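Local coordinates for dITP/XTP pyrophosphatase (Mycobacteroides abscessus, PDB 6WWD), which probably hydrolyses non-canonical purine nucleoside triphosphates such as XTP, dITP and ITP to monophosphates and diphosphate, clearing them from the nucleotide pool, at residues K2-A6 against T64-A70; E44-F49 against N81-L87; I112-R117 against I145-P149; G118-V122 against Y157-F161. All blocks are in the same frame, centred on the assembly; numbering follows the deposited sequence.

The four contacts run along the mixed sheet of the Ham1 fold. Interaction 1, at one end, pairs strands 2-5 and 67-77; interaction 2 sits where strand 84-85 flanks strand 67-77; interaction 4 lies on strand 118-128, the antiparallel neighbour of 67-77; and interaction 3 closes the far end. The centres of interactions 1 and 3 are about 40 Å apart, those of 3 and 4 about 11 Å. Interactions 2 and 4 touch through Phe-49 and Val-122. Along the chain 1 and 2 alternate their segments, as do 3 and 4, so each pair interlocks. Interaction 4 holds predicted substrate residues, 1 and 2 lie beside others or the predicted metal residue, and 2 and 3 reach a third subunit.

Interaction 1 of 4, residues K2-A6 against T64-A70; sequences KILVA and TGLACVA
Leu-4 bonds to the residues on either side of Cys-68, its parallel partner, through its N and its O. Among the backbone bonds, Leu-4 N donates to Ala-67 O at 2.8 Å, and Leu-4 O accepts from Val-69 N at 2.9 Å. Further on, Ala-6 N reaches Val-69 O at 2.9 Å in a nearly straight bond (172°). Before the first direct bond, between Lys-2 and Ala-67, a water bridges the backbones, giving a proton to Lys-2 O at 2.6 Å and receiving one from Ala-67 N at 2.8 Å.

The apolar contacts divide between the sheet's two faces. With CG trans to the amide nitrogen (chi1 173°), Leu-4 brings CD2 to within 4.0 Å of Cys-68 SG. The same methyl meets Thr-64 CG2 at 3.9 Å, the two side chains crossing at about a right angle. On the other face Ile-3 CG2 lies 4.3 Å from Val-69 CG2.

Strand 29-31 pairs with the far edge of 2-5, and strand 118-128 with that of 67-77. Helix 49-64 covers Cys-68 and Ala-70, helix 10-22 packs on Val-5, and Leu-188 of a second subunit reaches Val-69.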
# COMPACT_ATOMS: atom_id res chain seq x y z
N LYS D 2 -1.35 28.74 -24.13
CA LYS D 2 -2.23 27.60 -24.27
C LYS D 2 -1.89 26.53 -23.25
O LYS D 2 -0.71 26.26 -23.00
CB LYS D 2 -2.18 27.02 -25.68
CG LYS D 2 -2.83 27.89 -26.74
CD LYS D 2 -2.95 27.15 -28.05
CE LYS D 2 -3.02 28.09 -29.24
NZ LYS D 2 -2.60 27.42 -30.50
N ILE D 3 -2.93 25.93 -22.66
CA ILE D 3 -2.83 24.80 -21.75
C ILE D 3 -3.73 23.69 -22.26
O ILE D 3 -4.91 23.93 -22.55
CB ILE D 3 -3.22 25.19 -20.31
CG1 ILE D 3 -2.23 26.20 -19.73
CG2 ILE D 3 -3.35 23.93 -19.43
CD1 ILE D 3 -2.50 26.59 -18.32
N LEU D 4 -3.19 22.49 -22.40
CA LEU D 4 -3.99 21.35 -22.81
C LEU D 4 -4.73 20.76 -21.60
O LEU D 4 -4.12 20.42 -20.58
CB LEU D 4 -3.11 20.29 -23.47
CG LEU D 4 -3.78 18.95 -23.82
CD1 LEU D 4 -4.85 19.10 -24.92
CD2 LEU D 4 -2.72 17.94 -24.23
N VAL D 5 -6.06 20.66 -21.70
CA VAL D 5 -6.83 19.85 -20.76
C VAL D 5 -7.09 18.49 -21.40
O VAL D 5 -7.71 18.40 -22.47
CB VAL D 5 -8.13 20.55 -20.34
CG1 VAL D 5 -8.89 19.66 -19.37
CG2 VAL D 5 -7.81 21.90 -19.70
N ALA D 6 -6.58 17.42 -20.77
CA ALA D 6 -6.67 16.07 -21.32
C ALA D 6 -8.09 15.52 -21.13
O ALA D 6 -8.34 14.54 -20.42
CB ALA D 6 -5.64 15.15 -20.68
N THR D 64 2.08 17.47 -27.44
CA THR D 64 1.76 18.84 -27.80
C THR D 64 2.81 19.88 -27.40
O THR D 64 2.82 20.97 -27.99
CB THR D 64 0.42 19.26 -27.19
OG1 THR D 64 0.58 19.40 -25.78
CG2 THR D 64 -0.69 18.23 -27.50
N GLY D 65 3.67 19.58 -26.43
CA GLY D 65 4.56 20.57 -25.87
C GLY D 65 3.90 21.60 -24.98
O GLY D 65 4.60 22.46 -24.44
N LEU D 66 2.58 21.50 -24.79
CA LEU D 66 1.85 22.38 -23.90
C LEU D 66 1.81 21.80 -22.49
O LEU D 66 1.85 20.59 -22.29
CB LEU D 66 0.41 22.56 -24.40
CG LEU D 66 0.28 23.06 -25.85
CD1 LEU D 66 -1.17 23.04 -26.32
CD2 LEU D 66 0.88 24.45 -25.96
N ALA D 67 1.75 22.70 -21.51
CA ALA D 67 1.37 22.29 -20.18
C ALA D 67 0.04 21.55 -20.25
O ALA D 67 -0.85 21.90 -21.03
CB ALA D 67 1.29 23.51 -19.26
N CYS D 68 -0.09 20.49 -19.46
CA CYS D 68 -1.26 19.63 -19.58
C CYS D 68 -1.82 19.36 -18.20
O CYS D 68 -1.09 18.97 -17.30
CB CYS D 68 -0.94 18.31 -20.29
SG CYS D 68 -2.40 17.24 -20.30
N VAL D 69 -3.11 19.59 -18.04
CA VAL D 69 -3.86 19.23 -16.85
C VAL D 69 -4.72 18.02 -17.19
O VAL D 69 -5.43 18.02 -18.21
CB VAL D 69 -4.74 20.39 -16.35
CG1 VAL D 69 -5.65 19.91 -15.24
CG2 VAL D 69 -3.89 21.53 -15.88
N ALA D 70 -4.67 16.99 -16.34
CA ALA D 70 -5.48 15.80 -16.52
C ALA D 70 -6.16 15.47 -15.20
O ALA D 70 -5.66 15.81 -14.13
CB ALA D 70 -4.64 14.60 -16.96
O HOH W 1 1.64 25.47 -22.16

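Interaction 2 of 4, residues E44-F49 against N81-L87; sequences ETGASF and NWMPGVL
Val-86 occupies a type II' beta turn, Pro-84 to Leu-87, that plugs into the loop 44-49 just before helix 49-64, beside the predicted magnesium-binding residue Asp-72. The turn is closed by Leu-87 N donating to Pro-84 O, and the positive phi of Gly-85 (60°) suits its second position. A single direct hydrogen bond joins turn and loop: Val-86 N points at Gly-46 O, 3.1 Å away, with an angle of 162° at the hydrogen.

Around this bond the valine spreads its branches. CG2, lodged between the amide nitrogen and the carbonyl carbon (chi1 -54° for CG1), presses on Thr-45 O at 3.3 Å. CG1 lies 3.9 Å from Phe-49 CD1, the side chains sliding past one another in opposite directions. CB is approached by Glu-44 OE1 at 3.6 Å, from a chain that crosses the valine at about a right angle.

The other oxygen of that carboxylate forms a salt bridge with Lys-56, while OE1 lies close to Asp-72, an acidic grouping consistent with a metal site. Ser-48 is the N-cap of helix 49-64, its OG accepting from Asp-51 N, and Thr-45 OG1 bonds to Arg-116 of a third subunit.

Met-83, bent at chi2 and chi3, curls back so that SD sits 3.5 Å from Gly-46 O. The Phe-49 ring brings CE1 to 3.4 Å from Gly-85 O. At the far end one water donates to both Ala-47 O and Trp-82 O, at 2.7 Å each.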
# COMPACT_ATOMS: atom_id res chain seq x y z
N GLU D 44 -6.16 2.34 -18.13
CA GLU D 44 -5.84 2.59 -16.74
C GLU D 44 -6.09 1.36 -15.86
O GLU D 44 -7.09 0.66 -16.03
CB GLU D 44 -6.64 3.77 -16.21
CG GLU D 44 -6.39 5.07 -16.95
CD GLU D 44 -7.12 6.25 -16.34
OE1 GLU D 44 -7.35 6.24 -15.11
OE2 GLU D 44 -7.47 7.19 -17.07
N THR D 45 -5.17 1.12 -14.91
CA THR D 45 -5.26 0.02 -13.95
C THR D 45 -4.89 0.51 -12.56
O THR D 45 -4.27 1.57 -12.39
CB THR D 45 -4.33 -1.15 -14.31
OG1 THR D 45 -2.96 -0.70 -14.42
CG2 THR D 45 -4.76 -1.80 -15.60
N GLY D 46 -5.28 -0.26 -11.56
CA GLY D 46 -4.87 -0.03 -10.19
C GLY D 46 -5.77 0.90 -9.40
O GLY D 46 -6.86 1.30 -9.82
N ALA D 47 -5.25 1.30 -8.23
CA ALA D 47 -6.00 2.11 -7.30
C ALA D 47 -5.56 3.57 -7.27
O ALA D 47 -6.24 4.39 -6.65
CB ALA D 47 -5.86 1.53 -5.88
N SER D 48 -4.46 3.93 -7.94
CA SER D 48 -3.91 5.28 -7.75
C SER D 48 -4.49 6.25 -8.76
O SER D 48 -4.05 6.31 -9.91
CB SER D 48 -2.39 5.28 -7.84
OG SER D 48 -1.93 6.62 -7.71
N PHE D 49 -5.45 7.06 -8.32
CA PHE D 49 -5.93 8.16 -9.15
C PHE D 49 -4.83 9.17 -9.43
O PHE D 49 -4.76 9.75 -10.52
CB PHE D 49 -7.12 8.85 -8.47
CG PHE D 49 -8.23 7.91 -8.17
CD1 PHE D 49 -9.14 7.54 -9.16
CD2 PHE D 49 -8.36 7.35 -6.90
CE1 PHE D 49 -10.16 6.63 -8.89
CE2 PHE D 49 -9.38 6.46 -6.62
CZ PHE D 49 -10.29 6.11 -7.62
N ASN D 81 -9.27 -3.26 -1.09
CA ASN D 81 -7.91 -2.71 -1.17
C ASN D 81 -7.87 -1.45 -2.02
O ASN D 81 -6.94 -1.22 -2.81
CB ASN D 81 -6.91 -3.74 -1.69
CG ASN D 81 -5.51 -3.52 -1.15
OD1 ASN D 81 -5.35 -3.12 0.00
ND2 ASN D 81 -4.50 -3.77 -1.97
N TRP D 82 -8.90 -0.62 -1.86
CA TRP D 82 -9.06 0.70 -2.46
C TRP D 82 -9.39 0.65 -3.94
O TRP D 82 -9.41 1.69 -4.60
CB TRP D 82 -7.85 1.59 -2.15
CG TRP D 82 -7.95 1.96 -0.68
CD1 TRP D 82 -8.78 2.90 -0.14
CD2 TRP D 82 -7.31 1.32 0.42
NE1 TRP D 82 -8.66 2.92 1.23
CE2 TRP D 82 -7.76 1.96 1.60
CE3 TRP D 82 -6.36 0.30 0.53
CZ2 TRP D 82 -7.31 1.60 2.87
CZ3 TRP D 82 -5.92 -0.08 1.80
CH2 TRP D 82 -6.39 0.58 2.95
N MET D 83 -9.72 -0.53 -4.48
CA MET D 83 -10.50 -0.61 -5.71
C MET D 83 -11.96 -0.26 -5.38
O MET D 83 -12.32 -0.18 -4.21
CB MET D 83 -10.36 -2.00 -6.33
CG MET D 83 -8.90 -2.42 -6.64
SD MET D 83 -8.05 -1.25 -7.73
CE MET D 83 -8.80 -1.69 -9.30
N PRO D 84 -12.82 -0.03 -6.37
CA PRO D 84 -12.69 -0.08 -7.83
C PRO D 84 -11.58 0.80 -8.40
O PRO D 84 -11.10 0.48 -9.47
CB PRO D 84 -14.05 0.40 -8.33
CG PRO D 84 -14.99 0.01 -7.24
CD PRO D 84 -14.21 0.30 -5.98
N GLY D 85 -11.17 1.86 -7.70
CA GLY D 85 -10.03 2.63 -8.15
C GLY D 85 -10.29 3.20 -9.54
O GLY D 85 -11.40 3.64 -9.84
N VAL D 86 -9.27 3.16 -10.40
CA VAL D 86 -9.41 3.75 -11.74
C VAL D 86 -10.24 2.86 -12.67
O VAL D 86 -10.52 3.28 -13.80
CB VAL D 86 -8.04 4.09 -12.34
CG1 VAL D 86 -7.24 5.00 -11.37
CG2 VAL D 86 -7.25 2.84 -12.68
N LEU D 87 -10.68 1.69 -12.20
CA LEU D 87 -11.68 0.89 -12.90
C LEU D 87 -13.11 1.18 -12.42
O LEU D 87 -14.04 0.43 -12.79
CB LEU D 87 -11.38 -0.60 -12.75
CG LEU D 87 -10.29 -1.17 -13.68
CD1 LEU D 87 -8.95 -0.69 -13.24
CD2 LEU D 87 -10.30 -2.69 -13.68
O HOH W 2 -10.14 5.48 -15.41
O HOH W 3 -8.21 4.11 -4.78

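Interaction 3 of 4, residues I112-R117 against I145-P149; sequences IPDERR and IARIP
Arg-117 carries the tight half of this contact, using all three guanidinium nitrogens on backbone carbonyls. NE donates to Ile-145 O at 2.8 Å, almost straight (170°) and in the plane of the guanidinium. NH2 reaches Ala-146 O at 2.9 Å from above the carbonyl plane, while NH1 bonds to Ile-112 O at 3.0 Å and also to Leu-109 O. A bend at chi3 (71°) turns the group to meet these acceptors, and together they fix its rotation. The backbones are also joined, Ile-145 N donating to Arg-117 O at 2.9 Å.

The exposed half is less exact. Arg-147 stretches out to NE, which forms a salt bridge with Asp-114 OD1 at 3.0 Å, meeting it from 42° above the carboxylate plane. Its NH2 adds two weak bonds, to Ile-112 O at 2.8 Å and to the same Asp-114 OD1. Arg-147 CG lies over one face of the Arg-117 guanidinium, and the two NH1 atoms are 3.6 Å apart, a closeness that the shared carbonyl and Asp-114 probably ease. A water bridges Asp-114 OD1 and Ile-145 O.

The Ile-145 to Arg-117 backbone bond thus finishes the open end of the antiparallel beta hairpin of strands 118-128 and 134-145.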
# COMPACT_ATOMS: atom_id res chain seq x y z
N ILE D 112 -20.21 -7.85 4.54
CA ILE D 112 -19.21 -7.07 5.26
C ILE D 112 -19.93 -6.19 6.28
O ILE D 112 -20.82 -5.42 5.89
CB ILE D 112 -18.36 -6.22 4.31
CG1 ILE D 112 -17.72 -7.12 3.24
CG2 ILE D 112 -17.30 -5.48 5.08
CD1 ILE D 112 -17.19 -8.46 3.78
N PRO D 113 -19.58 -6.26 7.57
CA PRO D 113 -20.26 -5.45 8.58
C PRO D 113 -19.96 -3.97 8.42
O PRO D 113 -18.92 -3.58 7.87
CB PRO D 113 -19.71 -5.99 9.90
CG PRO D 113 -18.41 -6.62 9.54
CD PRO D 113 -18.57 -7.16 8.16
N ASP D 114 -20.88 -3.13 8.92
CA ASP D 114 -20.84 -1.69 8.69
C ASP D 114 -19.47 -1.10 8.99
O ASP D 114 -18.95 -0.31 8.20
CB ASP D 114 -21.88 -0.95 9.53
CG ASP D 114 -23.31 -1.11 9.01
OD1 ASP D 114 -23.52 -1.34 7.80
OD2 ASP D 114 -24.23 -0.95 9.83
N GLU D 115 -18.86 -1.52 10.10
CA GLU D 115 -17.60 -0.94 10.54
C GLU D 115 -16.49 -1.10 9.52
O GLU D 115 -15.53 -0.33 9.53
CB GLU D 115 -17.16 -1.57 11.86
CG GLU D 115 -18.23 -1.57 12.95
CD GLU D 115 -19.23 -2.71 12.82
OE1 GLU D 115 -20.45 -2.44 12.83
OE2 GLU D 115 -18.79 -3.88 12.71
N ARG D 116 -16.60 -2.08 8.62
CA ARG D 116 -15.56 -2.36 7.64
C ARG D 116 -16.00 -1.99 6.23
O ARG D 116 -15.33 -2.35 5.26
CB ARG D 116 -15.17 -3.84 7.73
CG ARG D 116 -14.74 -4.20 9.16
CD ARG D 116 -14.71 -5.70 9.42
NE ARG D 116 -14.01 -6.45 8.38
CZ ARG D 116 -14.13 -7.76 8.20
NH1 ARG D 116 -14.90 -8.49 9.00
NH2 ARG D 116 -13.46 -8.35 7.20
N ARG D 117 -17.09 -1.24 6.10
CA ARG D 117 -17.58 -0.83 4.80
C ARG D 117 -17.04 0.54 4.37
O ARG D 117 -17.65 1.18 3.52
CB ARG D 117 -19.11 -0.83 4.80
CG ARG D 117 -19.73 -2.19 5.13
CD ARG D 117 -21.26 -2.16 5.08
NE ARG D 117 -21.72 -2.05 3.69
CZ ARG D 117 -21.85 -3.07 2.85
NH1 ARG D 117 -21.58 -4.31 3.23
NH2 ARG D 117 -22.26 -2.83 1.62
N ILE D 145 -19.97 2.34 2.24
CA ILE D 145 -20.89 1.79 1.25
C ILE D 145 -22.17 1.35 1.94
O ILE D 145 -22.14 0.60 2.91
CB ILE D 145 -20.24 0.62 0.48
CG1 ILE D 145 -18.92 1.07 -0.16
CG2 ILE D 145 -21.23 0.06 -0.56
CD1 ILE D 145 -19.02 2.32 -1.03
N ALA D 146 -23.31 1.81 1.42
CA ALA D 146 -24.60 1.37 1.93
C ALA D 146 -24.83 -0.11 1.63
O ALA D 146 -24.16 -0.74 0.81
CB ALA D 146 -25.73 2.20 1.30
N ARG D 147 -25.84 -0.66 2.30
CA ARG D 147 -26.25 -2.03 2.06
C ARG D 147 -27.33 -2.13 0.99
O ARG D 147 -27.44 -3.16 0.34
CB ARG D 147 -26.76 -2.66 3.35
CG ARG D 147 -25.68 -2.69 4.38
CD ARG D 147 -26.00 -3.63 5.51
NE ARG D 147 -24.90 -3.63 6.47
CZ ARG D 147 -23.94 -4.54 6.50
NH1 ARG D 147 -23.93 -5.55 5.64
NH2 ARG D 147 -22.98 -4.45 7.40
N ILE D 148 -28.14 -1.08 0.84
CA ILE D 148 -29.12 -1.01 -0.25
C ILE D 148 -29.13 0.40 -0.81
O ILE D 148 -28.99 1.39 -0.07
CB ILE D 148 -30.54 -1.41 0.21
CG1 ILE D 148 -31.03 -0.51 1.33
CG2 ILE D 148 -30.58 -2.87 0.65
CD1 ILE D 148 -32.42 -0.77 1.75
N PRO D 149 -29.33 0.53 -2.12
CA PRO D 149 -29.32 1.87 -2.73
C PRO D 149 -30.50 2.71 -2.27
O PRO D 149 -31.58 2.19 -1.98
CB PRO D 149 -29.43 1.58 -4.23
CG PRO D 149 -29.10 0.10 -4.37
CD PRO D 149 -29.59 -0.52 -3.11
O HOH W 4 -23.31 0.83 5.50

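Interaction 4 of 4, residues G118-V122 against Y157-F161; sequences GAAFV and YDPIF
Ala-119 begins the contact of strand 118-128, within the central sheet of the Ham1 fold, with the 3-10 turn 158-160 and its flanking residues, including the predicted substrate-binding Tyr-157 and Asp-158. Ala-119 O lies near the plane of the Phe-161 ring, at its edge, 3.9 Å from CE1. One residue on, Ala-120 turns its methyl away, yet its CA still comes within 3.9 Å of Phe-161 CE1, so the ring rests against the strand's backbone.

Phe-121 makes the largest share of the contact. Its ring overlaps that of Phe-161 obliquely, with centroids 4.4 Å apart and planes at 43°; the closest atoms are Phe-121 CE2 and Phe-161 CD2 at 3.5 Å. Phe-161 reaches this place with CG opposite its amide nitrogen (chi1 -179°), which sends the ring back over the strand, and the two side chains run past each other in opposite directions. Leu-75 of strand 67-77 touches both phenylalanines, and Trp-141 meets the Phe-161 ring.

Beyond the ring pair, Phe-121 CZ packs on Tyr-157 CB at 3.8 Å, while the tyrosine OH bonds to Ser-88 O. The Asp-158 carboxylate, turned 81° to the Phe-121 ring, places OD1 at 3.4 Å from both Phe-121 CE2 and CZ.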
# COMPACT_ATOMS: atom_id res chain seq x y z
N GLY D 118 -15.91 0.98 4.94
CA GLY D 118 -15.40 2.31 4.63
C GLY D 118 -15.02 2.48 3.17
O GLY D 118 -14.56 1.54 2.50
N ALA D 119 -15.17 3.71 2.68
CA ALA D 119 -14.90 4.06 1.29
C ALA D 119 -14.72 5.57 1.18
O ALA D 119 -15.03 6.32 2.10
CB ALA D 119 -16.03 3.59 0.37
N ALA D 120 -14.29 6.01 -0.01
CA ALA D 120 -14.17 7.44 -0.32
C ALA D 120 -14.39 7.67 -1.81
O ALA D 120 -13.94 6.88 -2.64
CB ALA D 120 -12.79 7.97 0.08
N PHE D 121 -15.07 8.77 -2.14
CA PHE D 121 -14.98 9.31 -3.49
C PHE D 121 -13.68 10.10 -3.59
O PHE D 121 -13.36 10.90 -2.71
CB PHE D 121 -16.18 10.21 -3.80
CG PHE D 121 -17.39 9.48 -4.33
CD1 PHE D 121 -17.28 8.53 -5.33
CD2 PHE D 121 -18.66 9.79 -3.84
CE1 PHE D 121 -18.43 7.88 -5.82
CE2 PHE D 121 -19.81 9.14 -4.31
CZ PHE D 121 -19.70 8.20 -5.30
N VAL D 122 -12.91 9.85 -4.64
CA VAL D 122 -11.59 10.44 -4.82
C VAL D 122 -11.57 11.15 -6.15
O VAL D 122 -12.06 10.63 -7.16
CB VAL D 122 -10.46 9.39 -4.78
CG1 VAL D 122 -9.11 10.08 -4.91
CG2 VAL D 122 -10.52 8.57 -3.51
N TYR D 157 -22.11 5.77 -8.37
CA TYR D 157 -22.21 5.12 -7.07
C TYR D 157 -22.92 5.96 -6.01
O TYR D 157 -23.02 5.52 -4.86
CB TYR D 157 -20.81 4.75 -6.56
CG TYR D 157 -20.10 3.76 -7.46
CD1 TYR D 157 -20.40 2.40 -7.40
CD2 TYR D 157 -19.13 4.19 -8.36
CE1 TYR D 157 -19.74 1.48 -8.22
CE2 TYR D 157 -18.46 3.28 -9.19
CZ TYR D 157 -18.78 1.93 -9.11
OH TYR D 157 -18.13 1.03 -9.93
N ASP D 158 -23.42 7.14 -6.37
CA ASP D 158 -24.11 7.98 -5.39
C ASP D 158 -25.19 7.26 -4.60
O ASP D 158 -25.28 7.49 -3.38
CB ASP D 158 -24.72 9.21 -6.10
CG ASP D 158 -23.66 10.21 -6.53
OD1 ASP D 158 -22.49 10.01 -6.18
OD2 ASP D 158 -24.01 11.17 -7.26
N PRO D 159 -26.04 6.40 -5.19
CA PRO D 159 -27.08 5.73 -4.39
C PRO D 159 -26.55 4.77 -3.34
O PRO D 159 -27.32 4.39 -2.46
CB PRO D 159 -27.91 4.98 -5.45
CG PRO D 159 -27.65 5.70 -6.71
CD PRO D 159 -26.25 6.17 -6.63
N ILE D 160 -25.27 4.36 -3.37
CA ILE D 160 -24.75 3.44 -2.37
C ILE D 160 -23.59 4.03 -1.59
O ILE D 160 -22.94 3.31 -0.83
CB ILE D 160 -24.34 2.08 -2.98
CG1 ILE D 160 -23.25 2.30 -4.04
CG2 ILE D 160 -25.55 1.29 -3.48
CD1 ILE D 160 -22.62 1.00 -4.49
N PHE D 161 -23.28 5.31 -1.78
CA PHE D 161 -22.20 5.95 -1.04
C PHE D 161 -22.80 6.75 0.10
O PHE D 161 -23.56 7.69 -0.13
CB PHE D 161 -21.36 6.85 -1.95
CG PHE D 161 -20.22 7.53 -1.23
CD1 PHE D 161 -19.10 6.80 -0.86
CD2 PHE D 161 -20.29 8.88 -0.88
CE1 PHE D 161 -18.04 7.42 -0.18
CE2 PHE D 161 -19.23 9.50 -0.21
CZ PHE D 161 -18.10 8.77 0.14